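Local coordinates for peptide ABC transporter, peptide-binding protein (Thermus thermophilus, PDB 2D5W) that probably binds oligopeptides outside the membrane and delivers them to an ABC transporter for uptake, and is captured here with a bound pentapeptide, at residues A105-P117 and E183-K195. Sequence-based numbering, arbitrary orientation.
Sequences AFYFEVGKAKGMP and EKLNELYRNFFLK
Met116 and Tyr189 sit with CA atoms 6.7 Å apart, whereas helices 105-112 and 183-194, roughly antiparallel at 153°, keep their axes 12.9 Å apart; the turn and large side chains bridge the difference. With CG anti to the backbone N (chi1 -177°) and bends at chi2 and chi3, Met116 carries CE over one face of the Tyr189 ring, 3.6 Å from its centroid, a CH-pi contact. Its SD meets the edge of Phe193, 3.6 Å from CE2, a Met-aromatic contact. In this family 5 solute-binding protein the type II beta turn Ala113-Met116, following helix 101-112, packs on helix 182-194, with helix 159-173 alongside. Gly115, its third residue, has phi 87°, where a CB would jam against Lys114 O and strike Leu185 CD2. Lys114 O lies in the plane of the Tyr189 ring, 3.3 Å from Tyr189 OH. Replacing Tyr189 with an alanine would probably leave Met116 CE without its aromatic face and open a gap between turn and helix. A water donates to Gly115 O at 2.7 Å and accepts from Asn186 ND2, linking the two. Val110 CG1 approaches Phe193 CZ at 3.7 Å, and Phe106 CZ meets Phe192 CZ edge to edge at 4.1 Å, both rings meeting Trp166.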
ATOM      1  N   ALA A 105      -7.148  23.473  -0.858  1.00  9.57           N
ATOM      2  CA  ALA A 105      -6.035  24.289  -1.327  1.00 10.10           C
ATOM      3  C   ALA A 105      -4.780  23.977  -0.517  1.00  9.23           C
ATOM      4  O   ALA A 105      -3.678  23.912  -1.060  1.00 10.48           O
ATOM      5  CB  ALA A 105      -6.384  25.767  -1.207  1.00 11.50           C
ATOM      6  N   PHE A 106      -4.956  23.792   0.786  1.00  9.90           N
ATOM      7  CA  PHE A 106      -3.847  23.485   1.679  1.00  9.70           C
ATOM      8  C   PHE A 106      -3.194  22.158   1.286  1.00  9.31           C
ATOM      9  O   PHE A 106      -1.974  22.074   1.156  1.00  9.31           O
ATOM     10  CB  PHE A 106      -4.354  23.437   3.123  1.00 10.18           C
ATOM     11  CG  PHE A 106      -3.342  22.936   4.102  1.00  9.89           C
ATOM     12  CD1 PHE A 106      -2.125  23.592   4.267  1.00 11.59           C
ATOM     13  CD2 PHE A 106      -3.595  21.794   4.850  1.00  9.81           C
ATOM     14  CE1 PHE A 106      -1.174  23.112   5.164  1.00 12.79           C
ATOM     15  CE2 PHE A 106      -2.649  21.305   5.749  1.00 11.43           C
ATOM     16  CZ  PHE A 106      -1.439  21.966   5.903  1.00 11.52           C
ATOM     17  N   TYR A 107      -4.013  21.129   1.089  1.00  8.97           N
ATOM     18  CA  TYR A 107      -3.523  19.814   0.684  1.00  9.55           C
ATOM     19  C   TYR A 107      -2.659  19.944  -0.576  1.00  9.09           C
ATOM     20  O   TYR A 107      -1.557  19.392  -0.652  1.00  9.66           O
ATOM     21  CB  TYR A 107      -4.719  18.898   0.408  1.00  9.29           C
ATOM     22  CG  TYR A 107      -4.375  17.515  -0.100  1.00  9.78           C
ATOM     23  CD1 TYR A 107      -4.140  16.462   0.783  1.00 10.75           C
ATOM     24  CD2 TYR A 107      -4.301  17.257  -1.469  1.00 10.07           C
ATOM     25  CE1 TYR A 107      -3.844  15.185   0.311  1.00 10.85           C
ATOM     26  CE2 TYR A 107      -4.004  15.985  -1.949  1.00 10.64           C
ATOM     27  CZ  TYR A 107      -3.779  14.956  -1.054  1.00 10.47           C
ATOM     28  OH  TYR A 107      -3.493  13.696  -1.527  1.00 13.28           O
ATOM     29  N   PHE A 108      -3.161  20.673  -1.568  1.00  9.74           N
ATOM     30  CA  PHE A 108      -2.420  20.852  -2.808  1.00  9.76           C
ATOM     31  C   PHE A 108      -1.122  21.632  -2.651  1.00 10.53           C
ATOM     32  O   PHE A 108      -0.124  21.313  -3.299  1.00 11.25           O
ATOM     33  CB  PHE A 108      -3.304  21.502  -3.879  1.00 11.00           C
ATOM     34  CG  PHE A 108      -4.057  20.507  -4.710  1.00 11.35           C
ATOM     35  CD1 PHE A 108      -5.228  19.926  -4.236  1.00 11.62           C
ATOM     36  CD2 PHE A 108      -3.553  20.096  -5.942  1.00 14.18           C
ATOM     37  CE1 PHE A 108      -5.888  18.945  -4.973  1.00 13.20           C
ATOM     38  CE2 PHE A 108      -4.204  19.116  -6.685  1.00 15.63           C
ATOM     39  CZ  PHE A 108      -5.372  18.539  -6.202  1.00 15.19           C
ATOM     40  N   GLU A 109      -1.117  22.642  -1.789  1.00 10.54           N
ATOM     41  CA  GLU A 109       0.095  23.422  -1.592  1.00 11.92           C
ATOM     42  C   GLU A 109       1.215  22.551  -1.020  1.00 11.03           C
ATOM     43  O   GLU A 109       2.369  22.654  -1.435  1.00 12.37           O
ATOM     44  CB  GLU A 109      -0.184  24.599  -0.663  1.00 14.60           C
ATOM     45  CG  GLU A 109       0.976  25.562  -0.527  1.00 19.26           C
ATOM     46  CD  GLU A 109       0.585  26.823   0.210  1.00 20.21           C
ATOM     47  OE1 GLU A 109      -0.153  27.649  -0.369  1.00 24.47           O
ATOM     48  OE2 GLU A 109       1.004  26.982   1.370  1.00 20.46           O
ATOM     49  N   VAL A 110       0.875  21.685  -0.071  1.00 10.61           N
ATOM     50  CA  VAL A 110       1.872  20.810   0.531  1.00 10.16           C
ATOM     51  C   VAL A 110       2.366  19.776  -0.487  1.00 10.49           C
ATOM     52  O   VAL A 110       3.567  19.539  -0.606  1.00 11.29           O
ATOM     53  CB  VAL A 110       1.298  20.108   1.786  1.00  9.30           C
ATOM     54  CG1 VAL A 110       2.332  19.154   2.378  1.00 11.25           C
ATOM     55  CG2 VAL A 110       0.899  21.158   2.820  1.00 10.95           C
ATOM     56  N   GLY A 111       1.446  19.177  -1.236  1.00 10.06           N
ATOM     57  CA  GLY A 111       1.846  18.188  -2.223  1.00 10.72           C
ATOM     58  C   GLY A 111       2.689  18.775  -3.343  1.00 11.42           C
ATOM     59  O   GLY A 111       3.539  18.086  -3.911  1.00 12.29           O
ATOM     60  N   LYS A 112       2.460  20.048  -3.656  1.00 10.60           N
ATOM     61  CA  LYS A 112       3.181  20.744  -4.724  1.00 12.21           C
ATOM     62  C   LYS A 112       4.520  21.333  -4.295  1.00 12.41           C
ATOM     63  O   LYS A 112       5.288  21.802  -5.136  1.00 13.41           O
ATOM     64  CB  LYS A 112       2.316  21.879  -5.282  1.00 13.50           C
ATOM     65  CG  LYS A 112       1.096  21.435  -6.058  1.00 15.53           C
ATOM     66  CD  LYS A 112       1.475  20.983  -7.450  1.00 15.45           C
ATOM     67  CE  LYS A 112       0.237  20.660  -8.263  1.00 15.66           C
ATOM     68  NZ  LYS A 112       0.580  20.307  -9.668  1.00 15.34           N
ATOM     69  N   ALA A 113       4.802  21.322  -2.998  1.00 11.85           N
ATOM     70  CA  ALA A 113       6.051  21.891  -2.503  1.00 12.66           C
ATOM     71  C   ALA A 113       7.255  21.227  -3.157  1.00 13.12           C
ATOM     72  O   ALA A 113       7.340  20.002  -3.244  1.00 12.32           O
ATOM     73  CB  ALA A 113       6.125  21.751  -0.990  1.00 12.87           C
ATOM     74  N   LYS A 114       8.194  22.039  -3.624  1.00 13.94           N
ATOM     75  CA  LYS A 114       9.377  21.497  -4.272  1.00 15.26           C
ATOM     76  C   LYS A 114      10.200  20.676  -3.287  1.00 13.68           C
ATOM     77  O   LYS A 114      10.510  21.126  -2.186  1.00 15.47           O
ATOM     78  CB  LYS A 114      10.226  22.628  -4.861  1.00 18.84           C
ATOM     79  CG  LYS A 114       9.503  23.495  -5.895  1.00 23.20           C
ATOM     80  CD  LYS A 114       9.058  22.710  -7.130  1.00 26.50           C
ATOM     81  CE  LYS A 114       7.775  21.924  -6.885  1.00 28.12           C
ATOM     82  NZ  LYS A 114       7.321  21.190  -8.098  1.00 30.95           N
ATOM     83  N   GLY A 115      10.536  19.457  -3.687  1.00 13.61           N
ATOM     84  CA  GLY A 115      11.325  18.607  -2.819  1.00 12.40           C
ATOM     85  C   GLY A 115      10.526  17.783  -1.825  1.00 10.55           C
ATOM     86  O   GLY A 115      11.114  17.068  -1.019  1.00 11.29           O
ATOM     87  N   MET A 116       9.199  17.894  -1.853  1.00 10.36           N
ATOM     88  CA  MET A 116       8.353  17.107  -0.957  1.00 10.38           C
ATOM     89  C   MET A 116       8.572  15.653  -1.388  1.00  9.91           C
ATOM     90  O   MET A 116       8.465  15.336  -2.572  1.00 10.43           O
ATOM     91  CB  MET A 116       6.888  17.509  -1.144  1.00  9.70           C
ATOM     92  CG  MET A 116       5.890  16.813  -0.221  1.00  9.90           C
ATOM     93  SD  MET A 116       6.132  17.143   1.539  1.00 10.18           S
ATOM     94  CE  MET A 116       5.965  18.932   1.586  1.00 11.85           C
ATOM     95  N   PRO A 117       8.888  14.750  -0.439  1.00  9.83           N
ATOM     96  CA  PRO A 117       9.117  13.343  -0.795  1.00  9.59           C
ATOM     97  C   PRO A 117       7.853  12.550  -1.113  1.00  8.72           C
ATOM     98  O   PRO A 117       7.576  11.527  -0.484  1.00  9.70           O
ATOM     99  CB  PRO A 117       9.859  12.803   0.427  1.00  9.81           C
ATOM    100  CG  PRO A 117       9.226  13.564   1.548  1.00  9.89           C
ATOM    101  CD  PRO A 117       9.137  14.978   0.998  1.00 10.15           C
ATOM    102  N   GLU A 183      19.088  16.613   1.690  1.00 14.42           N
ATOM    103  CA  GLU A 183      18.975  15.974   2.998  1.00 15.84           C
ATOM    104  C   GLU A 183      18.258  16.859   4.014  1.00 14.47           C
ATOM    105  O   GLU A 183      17.340  16.412   4.709  1.00 14.79           O
ATOM    106  CB  GLU A 183      20.367  15.612   3.519  1.00 18.66           C
ATOM    107  CG  GLU A 183      21.078  14.553   2.691  1.00 24.77           C
ATOM    108  CD  GLU A 183      22.529  14.908   2.415  1.00 28.77           C
ATOM    109  OE1 GLU A 183      23.249  15.267   3.370  1.00 31.90           O
ATOM    110  OE2 GLU A 183      22.949  14.821   1.242  1.00 31.75           O
ATOM    111  N   LYS A 184      18.678  18.116   4.098  1.00 14.24           N
ATOM    112  CA  LYS A 184      18.078  19.060   5.031  1.00 14.71           C
ATOM    113  C   LYS A 184      16.629  19.363   4.674  1.00 13.56           C
ATOM    114  O   LYS A 184      15.781  19.495   5.557  1.00 12.80           O
ATOM    115  CB  LYS A 184      18.895  20.356   5.063  1.00 16.98           C
ATOM    116  CG  LYS A 184      20.216  20.234   5.821  1.00 20.91           C
ATOM    117  CD  LYS A 184      21.070  19.091   5.292  1.00 25.92           C
ATOM    118  CE  LYS A 184      22.271  18.827   6.187  1.00 28.29           C
ATOM    119  NZ  LYS A 184      23.041  17.633   5.736  1.00 30.06           N
ATOM    120  N   LEU A 185      16.343  19.459   3.380  1.00 12.40           N
ATOM    121  CA  LEU A 185      14.987  19.744   2.927  1.00 11.79           C
ATOM    122  C   LEU A 185      14.057  18.583   3.278  1.00 10.88           C
ATOM    123  O   LEU A 185      12.923  18.789   3.720  1.00 11.76           O
ATOM    124  CB  LEU A 185      14.982  19.986   1.418  1.00 12.93           C
ATOM    125  CG  LEU A 185      13.650  20.418   0.804  1.00 11.59           C
ATOM    126  CD1 LEU A 185      13.136  21.689   1.476  1.00 13.82           C
ATOM    127  CD2 LEU A 185      13.849  20.648  -0.681  1.00 13.33           C
ATOM    128  N   ASN A 186      14.542  17.360   3.087  1.00 11.10           N
ATOM    129  CA  ASN A 186      13.754  16.177   3.409  1.00 10.47           C
ATOM    130  C   ASN A 186      13.443  16.165   4.906  1.00 10.44           C
ATOM    131  O   ASN A 186      12.316  15.883   5.313  1.00 10.88           O
ATOM    132  CB  ASN A 186      14.521  14.912   3.006  1.00 11.06           C
ATOM    133  CG  ASN A 186      13.773  13.638   3.356  1.00  9.92           C
ATOM    134  OD1 ASN A 186      14.120  12.949   4.316  1.00 12.40           O
ATOM    135  ND2 ASN A 186      12.738  13.324   2.584  1.00 10.65           N
ATOM    136  N   GLU A 187      14.442  16.481   5.721  1.00 11.57           N
ATOM    137  CA  GLU A 187      14.257  16.513   7.168  1.00 12.75           C
ATOM    138  C   GLU A 187      13.221  17.561   7.561  1.00 11.41           C
ATOM    139  O   GLU A 187      12.383  17.322   8.433  1.00 11.16           O
ATOM    140  CB  GLU A 187      15.587  16.812   7.865  1.00 16.11           C
ATOM    141  CG  GLU A 187      15.488  16.945   9.376  1.00 23.23           C
ATOM    142  CD  GLU A 187      16.846  17.080  10.039  1.00 27.08           C
ATOM    143  OE1 GLU A 187      17.605  18.001   9.668  1.00 30.41           O
ATOM    144  OE2 GLU A 187      17.154  16.264  10.934  1.00 30.77           O
ATOM    145  N   LEU A 188      13.279  18.721   6.916  1.00 11.61           N
ATOM    146  CA  LEU A 188      12.343  19.799   7.207  1.00 11.56           C
ATOM    147  C   LEU A 188      10.903  19.347   6.991  1.00 11.16           C
ATOM    148  O   LEU A 188      10.040  19.559   7.843  1.00 10.91           O
ATOM    149  CB  LEU A 188      12.632  21.005   6.311  1.00 14.29           C
ATOM    150  CG  LEU A 188      11.778  22.248   6.562  1.00 15.04           C
ATOM    151  CD1 LEU A 188      12.232  22.937   7.841  1.00 18.08           C
ATOM    152  CD2 LEU A 188      11.911  23.196   5.385  1.00 17.17           C
ATOM    153  N   TYR A 189      10.643  18.727   5.848  1.00 11.03           N
ATOM    154  CA  TYR A 189       9.294  18.273   5.551  1.00 11.24           C
ATOM    155  C   TYR A 189       8.859  17.093   6.416  1.00 10.43           C
ATOM    156  O   TYR A 189       7.705  17.036   6.838  1.00 11.59           O
ATOM    157  CB  TYR A 189       9.157  17.939   4.064  1.00 11.58           C
ATOM    158  CG  TYR A 189       9.245  19.150   3.157  1.00 12.79           C
ATOM    159  CD1 TYR A 189       8.628  20.354   3.505  1.00 12.80           C
ATOM    160  CD2 TYR A 189       9.906  19.081   1.931  1.00 13.19           C
ATOM    161  CE1 TYR A 189       8.666  21.457   2.653  1.00 14.08           C
ATOM    162  CE2 TYR A 189       9.947  20.177   1.073  1.00 13.43           C
ATOM    163  CZ  TYR A 189       9.327  21.359   1.439  1.00 13.97           C
ATOM    164  OH  TYR A 189       9.359  22.442   0.589  1.00 16.99           O
ATOM    165  N   ARG A 190       9.763  16.156   6.693  1.00 10.93           N
ATOM    166  CA  ARG A 190       9.398  15.020   7.542  1.00 10.81           C
ATOM    167  C   ARG A 190       9.002  15.530   8.923  1.00 11.32           C
ATOM    168  O   ARG A 190       8.002  15.092   9.496  1.00 11.83           O
ATOM    169  CB  ARG A 190      10.561  14.031   7.702  1.00 11.77           C
ATOM    170  CG  ARG A 190      10.962  13.293   6.440  1.00 12.86           C
ATOM    171  CD  ARG A 190      12.070  12.275   6.712  1.00 11.98           C
ATOM    172  NE  ARG A 190      11.580  11.035   7.316  1.00 13.12           N
ATOM    173  CZ  ARG A 190      11.692  10.714   8.602  1.00 12.29           C
ATOM    174  NH1 ARG A 190      12.279  11.541   9.459  1.00 15.76           N
ATOM    175  NH2 ARG A 190      11.223   9.549   9.033  1.00 14.35           N
ATOM    176  N   ASN A 191       9.788  16.460   9.456  1.00 11.46           N
ATOM    177  CA  ASN A 191       9.515  17.004  10.781  1.00 11.52           C
ATOM    178  C   ASN A 191       8.172  17.716  10.849  1.00 11.32           C
ATOM    179  O   ASN A 191       7.525  17.722  11.893  1.00 12.23           O
ATOM    180  CB  ASN A 191      10.645  17.940  11.224  1.00 13.19           C
ATOM    181  CG  ASN A 191      11.930  17.191  11.529  1.00 15.55           C
ATOM    182  OD1 ASN A 191      11.922  15.973  11.713  1.00 17.06           O
ATOM    183  ND2 ASN A 191      13.039  17.918  11.600  1.00 17.41           N
ATOM    184  N   PHE A 192       7.751  18.310   9.738  1.00 11.21           N
ATOM    185  CA  PHE A 192       6.461  18.986   9.683  1.00 10.31           C
ATOM    186  C   PHE A 192       5.357  17.968   9.983  1.00  9.62           C
ATOM    187  O   PHE A 192       4.542  18.167  10.885  1.00 10.53           O
ATOM    188  CB  PHE A 192       6.250  19.603   8.296  1.00 11.30           C
ATOM    189  CG  PHE A 192       4.832  20.023   8.021  1.00 10.23           C
ATOM    190  CD1 PHE A 192       4.204  20.982   8.810  1.00 10.14           C
ATOM    191  CD2 PHE A 192       4.124  19.454   6.970  1.00 10.80           C
ATOM    192  CE1 PHE A 192       2.887  21.368   8.551  1.00  9.88           C
ATOM    193  CE2 PHE A 192       2.814  19.831   6.705  1.00 12.60           C
ATOM    194  CZ  PHE A 192       2.195  20.790   7.498  1.00 11.51           C
ATOM    195  N   PHE A 193       5.334  16.872   9.232  1.00  9.71           N
ATOM    196  CA  PHE A 193       4.313  15.849   9.444  1.00  8.99           C
ATOM    197  C   PHE A 193       4.428  15.199  10.821  1.00  9.49           C
ATOM    198  O   PHE A 193       3.416  14.933  11.472  1.00  9.79           O
ATOM    199  CB  PHE A 193       4.403  14.780   8.350  1.00  9.50           C
ATOM    200  CG  PHE A 193       4.176  15.314   6.964  1.00  9.14           C
ATOM    201  CD1 PHE A 193       2.940  15.841   6.596  1.00 10.63           C
ATOM    202  CD2 PHE A 193       5.208  15.315   6.031  1.00  9.16           C
ATOM    203  CE1 PHE A 193       2.735  16.364   5.317  1.00 10.95           C
ATOM    204  CE2 PHE A 193       5.015  15.835   4.751  1.00  9.80           C
ATOM    205  CZ  PHE A 193       3.776  16.361   4.395  1.00 10.69           C
ATOM    206  N   LEU A 194       5.654  14.959  11.278  1.00  9.85           N
ATOM    207  CA  LEU A 194       5.856  14.323  12.577  1.00  9.35           C
ATOM    208  C   LEU A 194       5.258  15.102  13.746  1.00 10.85           C
ATOM    209  O   LEU A 194       4.837  14.506  14.735  1.00 11.32           O
ATOM    210  CB  LEU A 194       7.347  14.068  12.822  1.00 11.18           C
ATOM    211  CG  LEU A 194       7.952  12.964  11.948  1.00 10.72           C
ATOM    212  CD1 LEU A 194       9.459  12.918  12.140  1.00 14.09           C
ATOM    213  CD2 LEU A 194       7.320  11.620  12.300  1.00 13.63           C
ATOM    214  N   LYS A 195       5.215  16.427  13.643  1.00 10.61           N
ATOM    215  CA  LYS A 195       4.636  17.231  14.714  1.00 11.04           C
ATOM    216  C   LYS A 195       3.155  16.910  14.903  1.00 11.30           C
ATOM    217  O   LYS A 195       2.581  17.170  15.961  1.00 12.51           O
ATOM    218  CB  LYS A 195       4.797  18.724  14.413  1.00 13.83           C
ATOM    219  CG  LYS A 195       6.191  19.263  14.674  1.00 18.35           C
ATOM    220  CD  LYS A 195       6.243  20.769  14.477  1.00 20.14           C
ATOM    221  CE  LYS A 195       7.629  21.311  14.786  1.00 21.91           C
ATOM    222  NZ  LYS A 195       8.678  20.676  13.936  1.00 22.48           N
TER
HETATM  223  O   HOH W   1      12.534  15.160   0.197  1.00 11.24           O